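PDB 6AGQ: acetyl xylan esterase from Paenibacillus sp. R4, which probably hydrolyses the acetyl esters of acetylated xylan, as a cold-active alpha/beta-hydrolase of the acetyl xylan esterase family. Local coordinates for residues F214-E219 with P279-A284; K230-R235 with E244-T249; A109-A114 with R315-Y320; A180-S185 with F308-M313. All coordinates share one frame; numbering follows the deposited sequence.

How the interactions relate
From the N terminus, the first segment met is 109-114, the end of a helix running into sheet strand 114-118; it waits some 200 residues for its partner 315-320 near the C terminus, so interaction 3 closes the widest loop. Within it lies interaction 4, where strand 179-184 meets the start of the same C-terminal helix, 309-320. Interaction 1 is enclosed in turn, and interaction 2 is the innermost; none cross. Interactions 3 and 4 fix the last helix against the central sheet. Interaction 2 joins two helices of the insertion between strands 203-207 and 265-271, and interaction 1 ties that insertion to helix 279-286, which follows strand 265-271. The two touch through Y247, which packs on V218 and R215.

Interaction 1 of 4, residues F214-E219 with P279-A284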
loop_
_atom_site.group_PDB
_atom_site.type_symbol
_atom_site.label_atom_id
_atom_site.label_comp_id
_atom_site.label_asym_id
_atom_site.label_seq_id
_atom_site.Cartn_x
_atom_site.Cartn_y
_atom_site.Cartn_z
ATOM N N PHE A 214 17.968 13.643 -18.233
ATOM C CA PHE A 214 18.375 12.622 -17.230
ATOM C C PHE A 214 18.598 13.080 -15.778
ATOM O O PHE A 214 18.158 12.427 -14.840
ATOM C CB PHE A 214 19.624 11.869 -17.659
ATOM C CG PHE A 214 19.380 10.810 -18.726
ATOM C CD1 PHE A 214 18.730 9.618 -18.412
ATOM C CD2 PHE A 214 19.827 11.004 -20.025
ATOM C CE1 PHE A 214 18.522 8.637 -19.362
ATOM C CE2 PHE A 214 19.620 10.041 -20.987
ATOM C CZ PHE A 214 18.963 8.850 -20.654
ATOM N N ARG A 215 19.353 14.133 -15.589
ATOM C CA ARG A 215 19.705 14.579 -14.263
ATOM C C ARG A 215 18.472 15.091 -13.492
ATOM O O ARG A 215 18.360 14.894 -12.304
ATOM C CB ARG A 215 20.766 15.652 -14.357
ATOM C CG ARG A 215 21.385 16.011 -13.009
ATOM C CD ARG A 215 22.100 17.349 -13.119
ATOM N NE ARG A 215 23.413 17.191 -13.738
ATOM C CZ ARG A 215 24.514 16.832 -13.079
ATOM N NH1 ARG A 215 24.520 16.561 -11.754
ATOM N NH2 ARG A 215 25.627 16.730 -13.762
ATOM N N ARG A 216 17.513 15.664 -14.180
ATOM C CA ARG A 216 16.265 16.056 -13.536
ATOM C C ARG A 216 15.353 14.855 -13.213
ATOM O O ARG A 216 14.824 14.752 -12.111
ATOM C CB ARG A 216 15.539 17.110 -14.341
ATOM C CG ARG A 216 14.316 17.643 -13.612
ATOM C CD ARG A 216 13.609 18.729 -14.408
ATOM N NE ARG A 216 12.301 18.987 -13.813
ATOM C CZ ARG A 216 12.075 19.764 -12.737
ATOM N NH1 ARG A 216 10.839 19.868 -12.260
ATOM N NH2 ARG A 216 13.051 20.437 -12.133
ATOM N N SER A 217 15.153 13.976 -14.178
ATOM C CA SER A 217 14.425 12.734 -13.954
ATOM C C SER A 217 14.890 12.083 -12.667
ATOM O O SER A 217 14.078 11.813 -11.787
ATOM C CB SER A 217 14.648 11.812 -15.104
ATOM O OG SER A 217 14.169 12.409 -16.294
ATOM N N VAL A 218 16.197 11.879 -12.535
ATOM C CA VAL A 218 16.758 11.232 -11.348
ATOM C C VAL A 218 16.564 12.016 -10.056
ATOM O O VAL A 218 16.070 11.470 -9.100
ATOM C CB VAL A 218 18.263 10.940 -11.533
ATOM C CG1 VAL A 218 18.901 10.512 -10.209
ATOM C CG2 VAL A 218 18.469 9.842 -12.589
ATOM N N GLU A 219 16.914 13.303 -10.046
ATOM C CA GLU A 219 16.812 14.129 -8.854
ATOM C C GLU A 219 15.386 14.395 -8.383
ATOM O O GLU A 219 15.154 14.521 -7.178
ATOM C CB GLU A 219 17.618 15.443 -9.001
ATOM C CG GLU A 219 16.859 16.627 -9.586
ATOM C CD GLU A 219 17.727 17.857 -9.932
ATOM O OE1 GLU A 219 18.949 17.712 -10.223
ATOM O OE2 GLU A 219 17.162 18.987 -9.920
ATOM N N PRO A 279 6.355 15.224 -16.642
ATOM C CA PRO A 279 6.065 16.114 -17.740
ATOM C C PRO A 279 7.093 17.229 -17.956
ATOM O O PRO A 279 7.287 17.639 -19.093
ATOM C CB PRO A 279 4.683 16.648 -17.396
ATOM C CG PRO A 279 4.593 16.510 -15.921
ATOM C CD PRO A 279 5.353 15.327 -15.567
ATOM N N SER A 280 7.805 17.663 -16.932
ATOM C CA SER A 280 8.882 18.662 -17.132
ATOM C C SER A 280 10.007 18.164 -18.002
ATOM O O SER A 280 10.677 18.947 -18.702
ATOM C CB SER A 280 9.471 19.140 -15.823
ATOM O OG SER A 280 9.917 18.047 -15.016
ATOM N N THR A 281 10.245 16.874 -17.990
ATOM C CA THR A 281 11.321 16.302 -18.812
ATOM C C THR A 281 10.855 16.154 -20.285
ATOM O O THR A 281 11.622 16.327 -21.215
ATOM C CB THR A 281 11.880 14.987 -18.232
ATOM O OG1 THR A 281 10.875 13.944 -18.181
ATOM C CG2 THR A 281 12.477 15.255 -16.835
ATOM N N CYS A 282 9.576 15.878 -20.462
ATOM C CA CYS A 282 8.951 15.797 -21.773
ATOM C C CYS A 282 8.912 17.177 -22.404
ATOM O O CYS A 282 9.336 17.322 -23.563
ATOM C CB CYS A 282 7.583 15.160 -21.654
ATOM S SG CYS A 282 7.709 13.399 -21.220
ATOM N N PHE A 283 8.457 18.180 -21.642
ATOM C CA PHE A 283 8.443 19.577 -22.088
ATOM C C PHE A 283 9.821 20.139 -22.437
ATOM O O PHE A 283 9.957 20.826 -23.472
ATOM C CB PHE A 283 7.675 20.507 -21.135
ATOM C CG PHE A 283 6.228 20.691 -21.522
ATOM C CD1 PHE A 283 5.898 21.394 -22.659
ATOM C CD2 PHE A 283 5.187 20.104 -20.776
ATOM C CE1 PHE A 283 4.567 21.539 -23.037
ATOM C CE2 PHE A 283 3.860 20.242 -21.153
ATOM C CZ PHE A 283 3.551 20.962 -22.280
ATOM N N ALA A 284 10.840 19.769 -21.663
ATOM C CA ALA A 284 12.197 20.158 -21.935
ATOM C C ALA A 284 12.726 19.763 -23.311
ATOM O O ALA A 284 13.401 20.583 -23.977
ATOM C CB ALA A 284 13.111 19.589 -20.851
#
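R216 reaches over to S280 where two helical segments of this alpha/beta-hydrolase, 214-219 and 279-284, pack almost antiparallel, at 173° between their directions. The first comes from the helical insertion after strand 203-207; the second belongs to the helix that follows strand 265-271. The arginine side chain starts beside T281, its CB 4.4 Å from T281 CG2. With CG anti to the backbone N (chi1 -174°) and the chain extended as far as NE, it runs out toward the other helix; CD passes 3.8 Å from S280 OG, and NE then donates to that same oxygen at 2.8 Å. The bond is nearly straight, 170° at the hydrogen, and S280 OG lies at the guanidinium edge, close to its plane. NH1 adds only a weak, bent bond to the same oxygen, so one hydroxyl receives two N-H groups. Cutting this side chain back to an alanine would probably leave S280 OG without these two donors and open a gap beside S280 CB. The next residue, S217, is buried; its hydroxyl bonds back to the carbonyl of H213, while T281 OG1 is taken by the carbonyl of P278. What remains between this pair is the T281 methyl, CG2, set 3.4 Å from S217 OG.

Interaction 2 of 4, residues K230-R235 with E244-T249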
loop_
_atom_site.group_PDB
_atom_site.type_symbol
_atom_site.label_atom_id
_atom_site.label_comp_id
_atom_site.label_asym_id
_atom_site.label_seq_id
_atom_site.Cartn_x
_atom_site.Cartn_y
_atom_site.Cartn_z
ATOM N N LYS A 230 19.602 5.896 -9.841
ATOM C CA LYS A 230 19.722 6.178 -8.424
ATOM C C LYS A 230 20.329 4.931 -7.734
ATOM O O LYS A 230 21.263 5.040 -6.924
ATOM C CB LYS A 230 18.331 6.598 -7.853
ATOM C CG LYS A 230 18.286 6.870 -6.356
ATOM C CD LYS A 230 16.913 6.596 -5.717
ATOM C CE LYS A 230 16.739 5.107 -5.515
ATOM N NZ LYS A 230 15.415 4.697 -4.979
ATOM N N ASN A 231 19.857 3.734 -8.096
ATOM C CA ASN A 231 20.423 2.494 -7.499
ATOM C C ASN A 231 21.872 2.258 -7.913
ATOM O O ASN A 231 22.637 1.842 -7.135
ATOM C CB ASN A 231 19.514 1.322 -7.785
ATOM C CG ASN A 231 18.180 1.467 -7.091
ATOM O OD1 ASN A 231 17.989 2.387 -6.325
ATOM N ND2 ASN A 231 17.251 0.617 -7.393
ATOM N N TRP A 232 22.277 2.655 -9.111
ATOM C CA TRP A 232 23.725 2.700 -9.428
ATOM C C TRP A 232 24.512 3.456 -8.353
ATOM O O TRP A 232 25.456 2.907 -7.795
ATOM C CB TRP A 232 24.014 3.304 -10.808
ATOM C CG TRP A 232 25.396 3.049 -11.249
ATOM C CD1 TRP A 232 25.832 1.949 -11.868
ATOM C CD2 TRP A 232 26.563 3.885 -11.039
ATOM N NE1 TRP A 232 27.168 2.026 -12.079
ATOM C CE2 TRP A 232 27.640 3.220 -11.603
ATOM C CE3 TRP A 232 26.768 5.152 -10.474
ATOM C CZ2 TRP A 232 28.949 3.733 -11.578
ATOM C CZ3 TRP A 232 28.061 5.675 -10.421
ATOM C CH2 TRP A 232 29.149 4.953 -10.984
ATOM N N PHE A 233 24.106 4.701 -8.068
ATOM C CA PHE A 233 24.772 5.464 -7.045
ATOM C C PHE A 233 24.820 4.751 -5.737
ATOM O O PHE A 233 25.894 4.625 -5.177
ATOM C CB PHE A 233 24.230 6.891 -6.884
ATOM C CG PHE A 233 24.627 7.758 -8.024
ATOM C CD1 PHE A 233 25.908 8.179 -8.135
ATOM C CD2 PHE A 233 23.744 8.041 -9.042
ATOM C CE1 PHE A 233 26.327 8.948 -9.190
ATOM C CE2 PHE A 233 24.154 8.804 -10.117
ATOM C CZ PHE A 233 25.460 9.235 -10.194
ATOM N N ARG A 234 23.683 4.229 -5.306
ATOM C CA ARG A 234 23.590 3.500 -4.068
ATOM C C ARG A 234 24.596 2.372 -3.956
ATOM O O ARG A 234 25.096 2.122 -2.856
ATOM C CB ARG A 234 22.190 2.940 -3.837
ATOM C CG ARG A 234 21.143 3.957 -3.482
ATOM C CD ARG A 234 19.763 3.326 -3.426
ATOM N NE ARG A 234 19.636 2.218 -2.460
ATOM C CZ ARG A 234 19.289 2.358 -1.177
ATOM N NH1 ARG A 234 19.025 3.550 -0.687
ATOM N NH2 ARG A 234 19.157 1.298 -0.385
ATOM N N ARG A 235 24.864 1.649 -5.049
ATOM C CA ARG A 235 25.848 0.513 -5.016
ATOM C C ARG A 235 27.319 0.798 -5.378
ATOM O O ARG A 235 28.207 0.125 -4.934
ATOM C CB ARG A 235 25.360 -0.585 -5.906
ATOM C CG ARG A 235 24.045 -1.151 -5.443
ATOM C CD ARG A 235 24.249 -2.620 -5.327
ATOM N NE ARG A 235 23.044 -3.398 -5.107
ATOM C CZ ARG A 235 22.836 -4.172 -4.052
ATOM N NH1 ARG A 235 23.677 -4.212 -3.024
ATOM N NH2 ARG A 235 21.749 -4.870 -4.011
ATOM N N GLU A 244 29.718 13.225 -12.293
ATOM C CA GLU A 244 30.023 14.040 -13.482
ATOM C C GLU A 244 30.174 13.132 -14.722
ATOM O O GLU A 244 29.509 13.307 -15.699
ATOM C CB GLU A 244 31.288 14.889 -13.236
ATOM C CG GLU A 244 31.459 16.062 -14.184
ATOM C CD GLU A 244 32.891 16.623 -14.217
ATOM O OE1 GLU A 244 33.512 16.534 -15.293
ATOM O OE2 GLU A 244 33.403 17.134 -13.182
ATOM N N GLN A 245 31.014 12.119 -14.627
ATOM C CA GLN A 245 31.080 11.068 -15.642
ATOM C C GLN A 245 29.713 10.417 -15.901
ATOM O O GLN A 245 29.330 10.252 -17.058
ATOM C CB GLN A 245 32.153 10.032 -15.295
ATOM C CG GLN A 245 32.519 9.035 -16.403
ATOM C CD GLN A 245 32.785 9.690 -17.750
ATOM O OE1 GLN A 245 33.782 10.393 -17.893
ATOM N NE2 GLN A 245 31.870 9.484 -18.752
ATOM N N VAL A 246 28.944 10.101 -14.874
ATOM C CA VAL A 246 27.631 9.459 -15.121
ATOM C C VAL A 246 26.740 10.334 -16.028
ATOM O O VAL A 246 26.288 9.851 -17.057
ATOM C CB VAL A 246 26.910 9.054 -13.829
ATOM C CG1 VAL A 246 25.488 8.612 -14.114
ATOM C CG2 VAL A 246 27.639 7.925 -13.130
ATOM N N TYR A 247 26.573 11.633 -15.720
ATOM C CA TYR A 247 25.681 12.488 -16.495
ATOM C C TYR A 247 26.309 12.963 -17.794
ATOM O O TYR A 247 25.580 13.271 -18.745
ATOM C CB TYR A 247 25.123 13.659 -15.659
ATOM C CG TYR A 247 24.197 13.157 -14.551
ATOM C CD1 TYR A 247 22.992 12.528 -14.859
ATOM C CD2 TYR A 247 24.547 13.232 -13.215
ATOM C CE1 TYR A 247 22.146 12.036 -13.876
ATOM C CE2 TYR A 247 23.707 12.729 -12.220
ATOM C CZ TYR A 247 22.507 12.173 -12.549
ATOM O OH TYR A 247 21.671 11.645 -11.574
ATOM N N ARG A 248 27.628 13.045 -17.877
ATOM C CA ARG A 248 28.247 13.304 -19.189
ATOM C C ARG A 248 28.076 12.089 -20.139
ATOM O O ARG A 248 27.795 12.279 -21.292
ATOM C CB ARG A 248 29.712 13.723 -19.055
ATOM C CG ARG A 248 30.486 13.657 -20.370
ATOM C CD ARG A 248 31.842 14.311 -20.249
ATOM N NE ARG A 248 32.718 13.526 -19.371
ATOM C CZ ARG A 248 33.086 13.856 -18.126
ATOM N NH1 ARG A 248 33.898 13.039 -17.448
ATOM N NH2 ARG A 248 32.666 14.982 -17.542
ATOM N N THR A 249 28.196 10.852 -19.647
ATOM C CA THR A 249 27.835 9.645 -20.460
ATOM C C THR A 249 26.423 9.781 -21.004
ATOM O O THR A 249 26.218 9.621 -22.197
ATOM C CB THR A 249 27.920 8.328 -19.654
ATOM O OG1 THR A 249 29.259 8.116 -19.275
ATOM C CG2 THR A 249 27.440 7.074 -20.440
#
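V246 sets its CG2 methyl against both W232 and F233, and this is the tight part of the contact. CG2 sits 3.5 Å from W232 CZ3 and 3.9 Å from F233 CZ, meeting both rings obliquely, while the valine CB lies 3.9 Å and its CG1 4.0 Å from F233 CZ. The two aromatics brace each other: W232 CE3 stands over the centre of one face of F233, and the tryptophan CG, swung away from the backbone N (chi1 -166°), carries the indole to V246. Y247 closes the other flank, its OH 4.0 Å from F233 CE2. The segment axes come no closer than 12.3 Å, the side chains of this apolar cluster filling the distance, and no hydrogen bond crosses. The polar groups lie on the far side of 244-249, where R248 NH2 makes a salt bridge with E244 OE1 at 2.9 Å, nearly in the guanidinium plane, and NH1 holds Q245 OE1 at 2.7 Å. Q245 NE2 in turn donates to T249 OG1. On the outer side of 230-235, R234 pairs with E304 of a second subunit. Two consecutive helices running back at 154° around a buried aromatic cluster make a helical hairpin, here part of the insertion in the alpha/beta-hydrolase fold.

Interaction 3 of 4, residues A109-A114 with R315-Y320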
loop_
_atom_site.group_PDB
_atom_site.type_symbol
_atom_site.label_atom_id
_atom_site.label_comp_id
_atom_site.label_asym_id
_atom_site.label_seq_id
_atom_site.Cartn_x
_atom_site.Cartn_y
_atom_site.Cartn_z
ATOM N N ALA A 109 -1.581 -0.340 -41.749
ATOM C CA ALA A 109 -1.777 -0.958 -43.028
ATOM C C ALA A 109 -3.121 -0.616 -43.655
ATOM O O ALA A 109 -3.227 -0.414 -44.871
ATOM C CB ALA A 109 -1.617 -2.470 -42.932
ATOM N N SER A 110 -4.165 -0.549 -42.848
ATOM C CA SER A 110 -5.468 -0.187 -43.376
ATOM C C SER A 110 -5.512 1.244 -43.895
ATOM O O SER A 110 -6.339 1.551 -44.738
ATOM C CB SER A 110 -6.562 -0.427 -42.322
ATOM O OG SER A 110 -6.601 0.685 -41.453
ATOM N N MET A 111 -4.617 2.118 -43.443
ATOM C CA MET A 111 -4.468 3.459 -44.074
ATOM C C MET A 111 -3.554 3.483 -45.285
ATOM O O MET A 111 -3.143 4.573 -45.741
ATOM C CB MET A 111 -3.927 4.501 -43.076
ATOM C CG MET A 111 -4.707 4.611 -41.784
ATOM S SD MET A 111 -3.793 5.498 -40.530
ATOM C CE MET A 111 -3.925 7.185 -41.122
ATOM N N GLY A 112 -3.181 2.314 -45.788
ATOM C CA GLY A 112 -2.307 2.210 -46.964
ATOM C C GLY A 112 -0.813 2.383 -46.672
ATOM O O GLY A 112 -0.059 2.815 -47.519
ATOM N N MET A 113 -0.377 2.039 -45.483
ATOM C CA MET A 113 1.011 2.258 -45.105
ATOM C C MET A 113 1.670 0.966 -44.805
ATOM O O MET A 113 1.034 0.020 -44.390
ATOM C CB MET A 113 1.065 3.141 -43.876
ATOM C CG MET A 113 0.736 4.578 -44.209
ATOM S SD MET A 113 0.109 5.525 -42.819
ATOM C CE MET A 113 1.241 5.137 -41.473
ATOM N N ALA A 114 2.974 0.928 -44.986
ATOM C CA ALA A 114 3.782 -0.127 -44.429
ATOM C C ALA A 114 4.090 0.195 -42.982
ATOM O O ALA A 114 4.032 1.343 -42.586
ATOM C CB ALA A 114 5.063 -0.251 -45.212
ATOM N N ARG A 315 -4.953 11.108 -37.501
ATOM C CA ARG A 315 -5.238 12.435 -38.143
ATOM C C ARG A 315 -3.981 13.210 -38.532
ATOM O O ARG A 315 -3.907 13.817 -39.585
ATOM C CB ARG A 315 -6.045 13.347 -37.217
ATOM C CG ARG A 315 -7.462 12.894 -36.935
ATOM C CD ARG A 315 -8.293 13.947 -36.209
ATOM N NE ARG A 315 -9.620 13.391 -35.901
ATOM C CZ ARG A 315 -10.678 13.361 -36.727
ATOM N NH1 ARG A 315 -10.640 13.887 -37.965
ATOM N NH2 ARG A 315 -11.801 12.782 -36.301
ATOM N N PHE A 316 -3.004 13.222 -37.635
ATOM C CA PHE A 316 -1.707 13.803 -37.873
ATOM C C PHE A 316 -0.975 13.185 -39.062
ATOM O O PHE A 316 -0.489 13.913 -39.947
ATOM C CB PHE A 316 -0.887 13.642 -36.587
ATOM C CG PHE A 316 0.438 14.320 -36.629
ATOM C CD1 PHE A 316 0.523 15.701 -36.542
ATOM C CD2 PHE A 316 1.596 13.579 -36.703
ATOM C CE1 PHE A 316 1.758 16.352 -36.593
ATOM C CE2 PHE A 316 2.816 14.197 -36.714
ATOM C CZ PHE A 316 2.897 15.582 -36.661
ATOM N N ILE A 317 -0.904 11.856 -39.066
ATOM C CA ILE A 317 -0.318 11.096 -40.157
ATOM C C ILE A 317 -1.061 11.329 -41.482
ATOM O O ILE A 317 -0.421 11.583 -42.515
ATOM C CB ILE A 317 -0.205 9.610 -39.799
ATOM C CG1 ILE A 317 0.992 9.468 -38.862
ATOM C CG2 ILE A 317 -0.039 8.744 -41.072
ATOM C CD1 ILE A 317 1.022 8.190 -38.079
ATOM N N GLU A 318 -2.391 11.257 -41.453
ATOM C CA GLU A 318 -3.187 11.504 -42.667
ATOM C C GLU A 318 -2.984 12.891 -43.189
ATOM O O GLU A 318 -2.960 13.081 -44.389
ATOM C CB GLU A 318 -4.686 11.241 -42.431
ATOM C CG GLU A 318 -5.152 9.840 -42.813
ATOM C CD GLU A 318 -5.855 9.852 -44.160
ATOM O OE1 GLU A 318 -7.040 10.280 -44.188
ATOM O OE2 GLU A 318 -5.221 9.469 -45.173
ATOM N N ALA A 319 -2.867 13.888 -42.299
ATOM C CA ALA A 319 -2.660 15.256 -42.759
ATOM C C ALA A 319 -1.323 15.579 -43.339
ATOM O O ALA A 319 -1.225 16.445 -44.207
ATOM C CB ALA A 319 -2.964 16.234 -41.625
ATOM N N TYR A 320 -0.265 15.000 -42.793
ATOM C CA TYR A 320 1.109 15.499 -43.033
ATOM C C TYR A 320 2.100 14.501 -43.643
ATOM O O TYR A 320 3.099 14.930 -44.173
ATOM C CB TYR A 320 1.721 16.075 -41.732
ATOM C CG TYR A 320 0.989 17.297 -41.180
ATOM C CD1 TYR A 320 1.028 18.518 -41.854
ATOM C CD2 TYR A 320 0.261 17.227 -39.973
ATOM C CE1 TYR A 320 0.352 19.637 -41.358
ATOM C CE2 TYR A 320 -0.425 18.335 -39.483
ATOM C CZ TYR A 320 -0.381 19.527 -40.179
ATOM O OH TYR A 320 -1.044 20.602 -39.697
HETATM O O HOH W 1 -4.898 6.799 -45.907
#
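M111 and M113 meet I317 and E318 beside the central sheet of the alpha/beta-hydrolase fold, where helix 106-110 ends in a Schellman motif and the chain turns into strand 114-118. G112, at positive phi, is the C-prime residue of that motif: its N bonds to A109 O, and M113 N reaches back to W108 O. The turn places both methionines on the side of the C-terminal helix 309-320.

The apolar contacts centre on I317 CG2. M113 SD lies 3.7 Å from it and M113 CE 3.8 Å, the thioether bending at its last torsion (chi3 47°) so that sulfur and methyl both rest against one isoleucine branch. M111 approaches the same branch at about a right angle and more loosely, its CE 4.2 Å from I317 CG2. That methyl comes closer to E318, touching the aliphatic CG at 3.4 Å. M111 also packs on L52 of a fourth subunit. L89 of strand 86-92 and L205 of strand 203-207 pack on I317, which therefore seats the helix on the sheet.

Polar contact is indirect, since no hydrogen bond joins the two segments. R315 NH1 turns instead to the D49 carbonyl of the fourth subunit. Within the contact a single water makes the bridge, donating at 2.8 Å to M111 O and at 2.8 Å to E318 OE2.

Interaction 4 of 4, residues A180-S185 with F308-M313; sequences AVYGGS and FHEEAM
The Y182 ring receives M313 SD obliquely, 4.2 Å from the ring centroid and 40° off the normal. This is a Met-aromatic contact. The sulfur is nearest CE1, at 3.6 Å, with CD1 almost as close; the chain then bends at its last torsion to carry CE alongside, 3.8 Å from CE1. The second flat group is the E310 carboxylate, its plane 83° from that of the ring. Its OE1 stays 4.2 Å from the tyrosine OH, too far for a hydrogen bond, and E310 OE2 is bound instead by Q107 NE2. The bond from CA to CB of Y182 points toward 308-313, and CG, roughly opposite the backbone N (chi1 152°), extends the ring to M313, while L89 and K91 of strand 86-92 pack alongside it. With only a methyl group at this position, as in an alanine, M313 SD would probably lose its aromatic partner, and a gap would open between strand and helix. The same strand leads into S185, in a GxSxG pattern that fits the nucleophile elbow of alpha/beta-hydrolases; S185 OG is hydrogen-bonded to H303 NE2. The contact itself is sulfur against ring, without a direct hydrogen bond, so what holds these two segments together is probably mainly dispersion and shape fit.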
loop_
_atom_site.group_PDB
_atom_site.type_symbol
_atom_site.label_atom_id
_atom_site.label_comp_id
_atom_site.label_asym_id
_atom_site.label_seq_id
_atom_site.Cartn_x
_atom_site.Cartn_y
_atom_site.Cartn_z
ATOM N N ALA A 180 7.595 7.919 -40.915
ATOM C CA ALA A 180 7.307 8.410 -39.577
ATOM C C ALA A 180 7.871 7.445 -38.547
ATOM O O ALA A 180 7.949 6.237 -38.812
ATOM C CB ALA A 180 5.833 8.581 -39.363
ATOM N N VAL A 181 8.311 7.995 -37.421
ATOM C CA VAL A 181 8.893 7.229 -36.281
ATOM C C VAL A 181 8.009 7.472 -35.063
ATOM O O VAL A 181 7.585 8.618 -34.833
ATOM C CB VAL A 181 10.388 7.535 -36.023
ATOM C CG1 VAL A 181 11.289 6.946 -37.113
ATOM C CG2 VAL A 181 10.650 9.010 -35.943
ATOM N N TYR A 182 7.632 6.392 -34.347
ATOM C CA TYR A 182 6.592 6.433 -33.303
ATOM C C TYR A 182 6.960 5.480 -32.177
ATOM O O TYR A 182 7.603 4.481 -32.400
ATOM C CB TYR A 182 5.221 6.091 -33.890
ATOM C CG TYR A 182 4.256 5.467 -32.940
ATOM C CD1 TYR A 182 3.747 6.197 -31.860
ATOM C CD2 TYR A 182 3.858 4.150 -33.079
ATOM C CE1 TYR A 182 2.917 5.619 -30.897
ATOM C CE2 TYR A 182 2.994 3.566 -32.161
ATOM C CZ TYR A 182 2.531 4.305 -31.066
ATOM O OH TYR A 182 1.707 3.761 -30.126
ATOM N N GLY A 183 6.576 5.823 -30.957
ATOM C CA GLY A 183 6.774 4.973 -29.800
ATOM C C GLY A 183 6.407 5.634 -28.513
ATOM O O GLY A 183 6.509 6.878 -28.379
ATOM N N GLY A 184 5.976 4.812 -27.576
ATOM C CA GLY A 184 5.715 5.266 -26.233
ATOM C C GLY A 184 6.843 4.980 -25.242
ATOM O O GLY A 184 7.433 3.891 -25.222
ATOM N N SER A 185 7.108 5.967 -24.402
ATOM C CA SER A 185 8.073 5.870 -23.344
ATOM C C SER A 185 9.530 5.649 -23.791
ATOM O O SER A 185 10.052 6.501 -24.464
ATOM C CB SER A 185 7.632 4.895 -22.296
ATOM O OG SER A 185 8.498 5.154 -21.175
ATOM N N PHE A 308 -7.662 7.081 -26.773
ATOM C CA PHE A 308 -7.886 8.348 -27.588
ATOM C C PHE A 308 -6.715 8.858 -28.418
ATOM O O PHE A 308 -6.936 9.615 -29.378
ATOM C CB PHE A 308 -8.294 9.528 -26.675
ATOM C CG PHE A 308 -7.637 9.468 -25.312
ATOM C CD1 PHE A 308 -6.377 10.018 -25.095
ATOM C CD2 PHE A 308 -8.242 8.761 -24.273
ATOM C CE1 PHE A 308 -5.757 9.922 -23.837
ATOM C CE2 PHE A 308 -7.620 8.635 -23.038
ATOM C CZ PHE A 308 -6.374 9.231 -22.821
ATOM N N HIS A 309 -5.479 8.496 -28.049
ATOM C CA HIS A 309 -4.320 9.064 -28.744
ATOM C C HIS A 309 -4.154 8.487 -30.139
ATOM O O HIS A 309 -3.647 9.162 -31.031
ATOM C CB HIS A 309 -3.003 8.933 -27.965
ATOM C CG HIS A 309 -1.942 9.840 -28.506
ATOM N ND1 HIS A 309 -2.115 11.209 -28.585
ATOM C CD2 HIS A 309 -0.735 9.581 -29.071
ATOM C CE1 HIS A 309 -1.057 11.757 -29.173
ATOM N NE2 HIS A 309 -0.214 10.788 -29.497
ATOM N N GLU A 310 -4.622 7.262 -30.328
ATOM C CA GLU A 310 -4.430 6.544 -31.566
ATOM C C GLU A 310 -5.044 7.304 -32.725
ATOM O O GLU A 310 -4.387 7.535 -33.746
ATOM C CB GLU A 310 -4.998 5.125 -31.449
ATOM C CG GLU A 310 -4.206 4.110 -32.244
ATOM C CD GLU A 310 -2.895 3.688 -31.575
ATOM O OE1 GLU A 310 -2.372 4.421 -30.707
ATOM O OE2 GLU A 310 -2.388 2.600 -31.917
ATOM N N GLU A 311 -6.292 7.716 -32.528
ATOM C CA GLU A 311 -6.970 8.609 -33.429
ATOM C C GLU A 311 -6.239 9.929 -33.679
ATOM O O GLU A 311 -6.252 10.429 -34.780
ATOM C CB GLU A 311 -8.354 8.961 -32.868
ATOM C CG GLU A 311 -9.235 9.777 -33.824
ATOM C CD GLU A 311 -10.679 9.956 -33.336
ATOM O OE1 GLU A 311 -11.218 11.087 -33.541
ATOM O OE2 GLU A 311 -11.266 8.977 -32.765
ATOM N N ALA A 312 -5.703 10.543 -32.641
ATOM C CA ALA A 312 -4.991 11.805 -32.783
ATOM C C ALA A 312 -3.767 11.629 -33.746
ATOM O O ALA A 312 -3.464 12.513 -34.541
ATOM C CB ALA A 312 -4.534 12.286 -31.404
ATOM N N MET A 313 -3.086 10.473 -33.651
ATOM C CA MET A 313 -1.910 10.156 -34.482
ATOM C C MET A 313 -2.308 9.856 -35.935
ATOM O O MET A 313 -1.703 10.365 -36.873
ATOM C CB MET A 313 -1.139 9.000 -33.918
ATOM C CG MET A 313 -0.485 9.347 -32.617
ATOM S SD MET A 313 0.510 7.959 -32.098
ATOM C CE MET A 313 -0.668 6.773 -31.476
#